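Side-chain contact in arabinogalactan endo-1,4-beta-galactosidase (Ignisphaera aggregans, PDB 7OSK), which probably hydrolyses internal beta-1,4-galactosidic linkages of arabinogalactan through its family 53 glycoside hydrolase catalytic domain, which carries a bound calcium ion: residues Lys151-Leu156 against Tyr166-Asn171. Sequence-based numbering, arbitrary orientation.
Sequences KAWANL and YNWTYN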
ATOM      1  N   LYS A 151      -3.688 -21.021  -4.434  1.00 21.78           N
ATOM      2  CA  LYS A 151      -3.539 -22.404  -4.882  1.00 23.10           C
ATOM      3  C   LYS A 151      -4.736 -23.281  -4.533  1.00 24.76           C
ATOM      4  O   LYS A 151      -5.110 -24.165  -5.305  1.00 25.00           O
ATOM      5  CB  LYS A 151      -2.274 -23.019  -4.282  1.00 23.40           C
ATOM      6  CG  LYS A 151      -0.981 -22.471  -4.867  1.00 25.16           C
ATOM      7  CD  LYS A 151       0.238 -23.038  -4.159  1.00 23.34           C
ATOM      8  CE  LYS A 151       0.649 -22.204  -2.957  1.00 20.72           C
ATOM      9  NZ  LYS A 151      -0.319 -22.230  -1.827  1.00 21.39           N
ATOM     10  N   ALA A 152      -5.338 -23.031  -3.374  1.00 24.37           N
ATOM     11  CA  ALA A 152      -6.442 -23.855  -2.893  1.00 24.85           C
ATOM     12  C   ALA A 152      -7.787 -23.387  -3.440  1.00 25.03           C
ATOM     13  O   ALA A 152      -8.793 -24.082  -3.301  1.00 27.76           O
ATOM     14  CB  ALA A 152      -6.466 -23.856  -1.376  1.00 27.91           C
ATOM     15  N   TRP A 153      -7.800 -22.209  -4.060  1.00 26.74           N
ATOM     16  CA  TRP A 153      -9.021 -21.644  -4.637  1.00 26.31           C
ATOM     17  C   TRP A 153      -9.068 -21.840  -6.153  1.00 25.56           C
ATOM     18  O   TRP A 153     -10.071 -21.533  -6.795  1.00 25.33           O
ATOM     19  CB  TRP A 153      -9.125 -20.151  -4.314  1.00 23.76           C
ATOM     20  CG  TRP A 153      -9.215 -19.831  -2.849  1.00 25.61           C
ATOM     21  CD1 TRP A 153      -9.099 -20.703  -1.807  1.00 27.21           C
ATOM     22  CD2 TRP A 153      -9.441 -18.539  -2.265  1.00 27.65           C
ATOM     23  NE1 TRP A 153      -9.237 -20.038  -0.614  1.00 28.63           N
ATOM     24  CE2 TRP A 153      -9.449 -18.709  -0.866  1.00 26.31           C
ATOM     25  CE3 TRP A 153      -9.638 -17.257  -2.788  1.00 24.03           C
ATOM     26  CZ2 TRP A 153      -9.646 -17.648   0.015  1.00 23.77           C
ATOM     27  CZ3 TRP A 153      -9.832 -16.205  -1.912  1.00 25.29           C
ATOM     28  CH2 TRP A 153      -9.834 -16.408  -0.526  1.00 24.66           C
ATOM     29  N   ALA A 154      -7.977 -22.360  -6.710  1.00 25.16           N
ATOM     30  CA  ALA A 154      -7.782 -22.425  -8.155  1.00 24.33           C
ATOM     31  C   ALA A 154      -8.894 -23.165  -8.899  1.00 26.56           C
ATOM     32  O   ALA A 154      -9.337 -22.716  -9.958  1.00 27.28           O
ATOM     33  CB  ALA A 154      -6.444 -23.077  -8.458  1.00 25.78           C
ATOM     34  N   ASN A 155      -9.335 -24.293  -8.350  1.00 27.47           N
ATOM     35  CA  ASN A 155     -10.298 -25.155  -9.033  1.00 27.64           C
ATOM     36  C   ASN A 155     -11.651 -25.206  -8.335  1.00 27.66           C
ATOM     37  O   ASN A 155     -12.470 -26.084  -8.612  1.00 27.96           O
ATOM     38  CB  ASN A 155      -9.729 -26.569  -9.170  1.00 29.97           C
ATOM     39  CG  ASN A 155      -8.561 -26.631 -10.136  1.00 34.29           C
ATOM     40  OD1 ASN A 155      -8.751 -26.640 -11.353  1.00 34.83           O
ATOM     41  ND2 ASN A 155      -7.345 -26.676  -9.598  1.00 32.09           N
ATOM     42  N   LEU A 156     -11.887 -24.263  -7.430  1.00 25.85           N
ATOM     43  CA  LEU A 156     -13.201 -24.117  -6.819  1.00 27.66           C
ATOM     44  C   LEU A 156     -14.149 -23.460  -7.813  1.00 27.77           C
ATOM     45  O   LEU A 156     -13.785 -22.485  -8.474  1.00 28.28           O
ATOM     46  CB  LEU A 156     -13.125 -23.287  -5.536  1.00 27.20           C
ATOM     47  CG  LEU A 156     -12.258 -23.835  -4.400  1.00 29.52           C
ATOM     48  CD1 LEU A 156     -12.353 -22.924  -3.187  1.00 28.02           C
ATOM     49  CD2 LEU A 156     -12.654 -25.259  -4.034  1.00 29.67           C
ATOM     50  N   TYR A 166     -15.486 -15.237   1.585  1.00 23.66           N
ATOM     51  CA  TYR A 166     -16.206 -14.811   2.777  1.00 24.64           C
ATOM     52  C   TYR A 166     -15.611 -15.446   4.025  1.00 24.98           C
ATOM     53  O   TYR A 166     -15.229 -14.746   4.964  1.00 23.50           O
ATOM     54  CB  TYR A 166     -17.692 -15.163   2.681  1.00 25.70           C
ATOM     55  CG  TYR A 166     -18.439 -14.878   3.967  1.00 26.85           C
ATOM     56  CD1 TYR A 166     -18.901 -13.600   4.256  1.00 24.32           C
ATOM     57  CD2 TYR A 166     -18.668 -15.884   4.899  1.00 26.34           C
ATOM     58  CE1 TYR A 166     -19.576 -13.334   5.433  1.00 25.85           C
ATOM     59  CE2 TYR A 166     -19.342 -15.626   6.078  1.00 25.37           C
ATOM     60  CZ  TYR A 166     -19.793 -14.350   6.340  1.00 25.40           C
ATOM     61  OH  TYR A 166     -20.464 -14.088   7.511  1.00 25.21           O
ATOM     62  N   ASN A 167     -15.535 -16.774   4.027  1.00 25.76           N
ATOM     63  CA  ASN A 167     -15.086 -17.513   5.200  1.00 23.82           C
ATOM     64  C   ASN A 167     -13.629 -17.234   5.551  1.00 21.87           C
ATOM     65  O   ASN A 167     -13.258 -17.239   6.723  1.00 21.33           O
ATOM     66  CB  ASN A 167     -15.279 -19.012   4.985  1.00 27.18           C
ATOM     67  CG  ASN A 167     -15.000 -19.814   6.236  1.00 30.19           C
ATOM     68  OD1 ASN A 167     -13.905 -20.352   6.414  1.00 28.76           O
ATOM     69  ND2 ASN A 167     -15.991 -19.893   7.117  1.00 29.10           N
ATOM     70  N   TRP A 168     -12.805 -16.992   4.537  1.00 22.99           N
ATOM     71  CA  TRP A 168     -11.398 -16.695   4.771  1.00 22.27           C
ATOM     72  C   TRP A 168     -11.234 -15.283   5.319  1.00 22.67           C
ATOM     73  O   TRP A 168     -10.488 -15.068   6.273  1.00 21.58           O
ATOM     74  CB  TRP A 168     -10.578 -16.856   3.489  1.00 22.44           C
ATOM     75  CG  TRP A 168      -9.116 -16.637   3.715  1.00 22.40           C
ATOM     76  CD1 TRP A 168      -8.201 -17.566   4.118  1.00 23.37           C
ATOM     77  CD2 TRP A 168      -8.399 -15.407   3.566  1.00 20.45           C
ATOM     78  NE1 TRP A 168      -6.958 -16.991   4.227  1.00 18.77           N
ATOM     79  CE2 TRP A 168      -7.051 -15.666   3.893  1.00 18.96           C
ATOM     80  CE3 TRP A 168      -8.764 -14.112   3.188  1.00 22.32           C
ATOM     81  CZ2 TRP A 168      -6.070 -14.679   3.851  1.00 18.79           C
ATOM     82  CZ3 TRP A 168      -7.787 -13.132   3.146  1.00 21.35           C
ATOM     83  CH2 TRP A 168      -6.457 -13.421   3.477  1.00 20.34           C
ATOM     84  N   THR A 169     -11.934 -14.328   4.713  1.00 21.92           N
ATOM     85  CA  THR A 169     -11.879 -12.939   5.156  1.00 21.26           C
ATOM     86  C   THR A 169     -12.398 -12.806   6.581  1.00 22.87           C
ATOM     87  O   THR A 169     -11.825 -12.078   7.393  1.00 22.84           O
ATOM     88  CB  THR A 169     -12.702 -12.018   4.239  1.00 19.98           C
ATOM     89  OG1 THR A 169     -12.223 -12.129   2.893  1.00 24.40           O
ATOM     90  CG2 THR A 169     -12.595 -10.565   4.692  1.00 20.62           C
ATOM     91  N   TYR A 170     -13.492 -13.501   6.871  1.00 21.30           N
ATOM     92  CA  TYR A 170     -14.089 -13.462   8.197  1.00 21.94           C
ATOM     93  C   TYR A 170     -13.096 -13.971   9.229  1.00 21.30           C
ATOM     94  O   TYR A 170     -12.772 -13.274  10.189  1.00 21.68           O
ATOM     95  CB  TYR A 170     -15.374 -14.292   8.238  1.00 23.44           C
ATOM     96  CG  TYR A 170     -16.015 -14.343   9.606  1.00 23.32           C
ATOM     97  CD1 TYR A 170     -16.827 -13.310  10.053  1.00 21.83           C
ATOM     98  CD2 TYR A 170     -15.804 -15.425  10.452  1.00 23.97           C
ATOM     99  CE1 TYR A 170     -17.411 -13.351  11.303  1.00 22.71           C
ATOM    100  CE2 TYR A 170     -16.384 -15.476  11.703  1.00 24.79           C
ATOM    101  CZ  TYR A 170     -17.187 -14.436  12.125  1.00 25.64           C
ATOM    102  OH  TYR A 170     -17.765 -14.483  13.373  1.00 28.55           O
ATOM    103  N   ASN A 171     -12.607 -15.188   9.014  1.00 22.43           N
ATOM    104  CA  ASN A 171     -11.642 -15.801   9.917  1.00 21.02           C
ATOM    105  C   ASN A 171     -10.328 -15.027   9.954  1.00 20.94           C
ATOM    106  O   ASN A 171      -9.670 -14.962  10.991  1.00 21.45           O
ATOM    107  CB  ASN A 171     -11.383 -17.252   9.507  1.00 21.73           C
ATOM    108  CG  ASN A 171     -12.527 -18.179   9.882  1.00 24.58           C
ATOM    109  OD1 ASN A 171     -13.129 -18.044  10.947  1.00 27.04           O
ATOM    110  ND2 ASN A 171     -12.830 -19.130   9.004  1.00 24.82           N
TER
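Between Trp-153 and Trp-168 the two backbones come nearest, yet the CA atoms of these residues stay 10.9 Å apart, so side chains alone bridge the gap. Residues 151-156 form no regular helix or strand, but a type I beta turn runs from Trp-153 to Leu-156; its closing bond, Leu-156 N to Trp-153 O, is weak at 3.3 Å. Residues 166-171 are helical (Tyr-170 N to Tyr-166 O, 2.9 Å). In both tryptophans the bond from CA to CB is directed toward the other segment. The indoles form a T-shaped (edge-to-face) pair: the six-membered ring of Trp-153 presents its edge to the face of the five-membered ring of Trp-168, with centroids 5.7 Å apart and planes at 83°. The family 53 domain is a TIM barrel of eight parallel strands, and this contact folds the beta-alpha loop after strand 130-135 back onto helix 158-178 on the barrel's outside, away from the calcium site. Trp-153 CZ2 leads the approach, 3.7 Å from Trp-168 CB and 3.9 Å from Trp-168 CG, so the edge meets the CB-CG root of Trp-168 and not the middle of its indole. The chi1 of Trp-168, -177°, swings CG away from the backbone N, turning the indole across the incoming edge. Leu-161, Ala-164 and Val-165 also touch buried Trp-153, whereas Trp-168 remains partly exposed and meets the Phe-135 ring nearly perpendicularly.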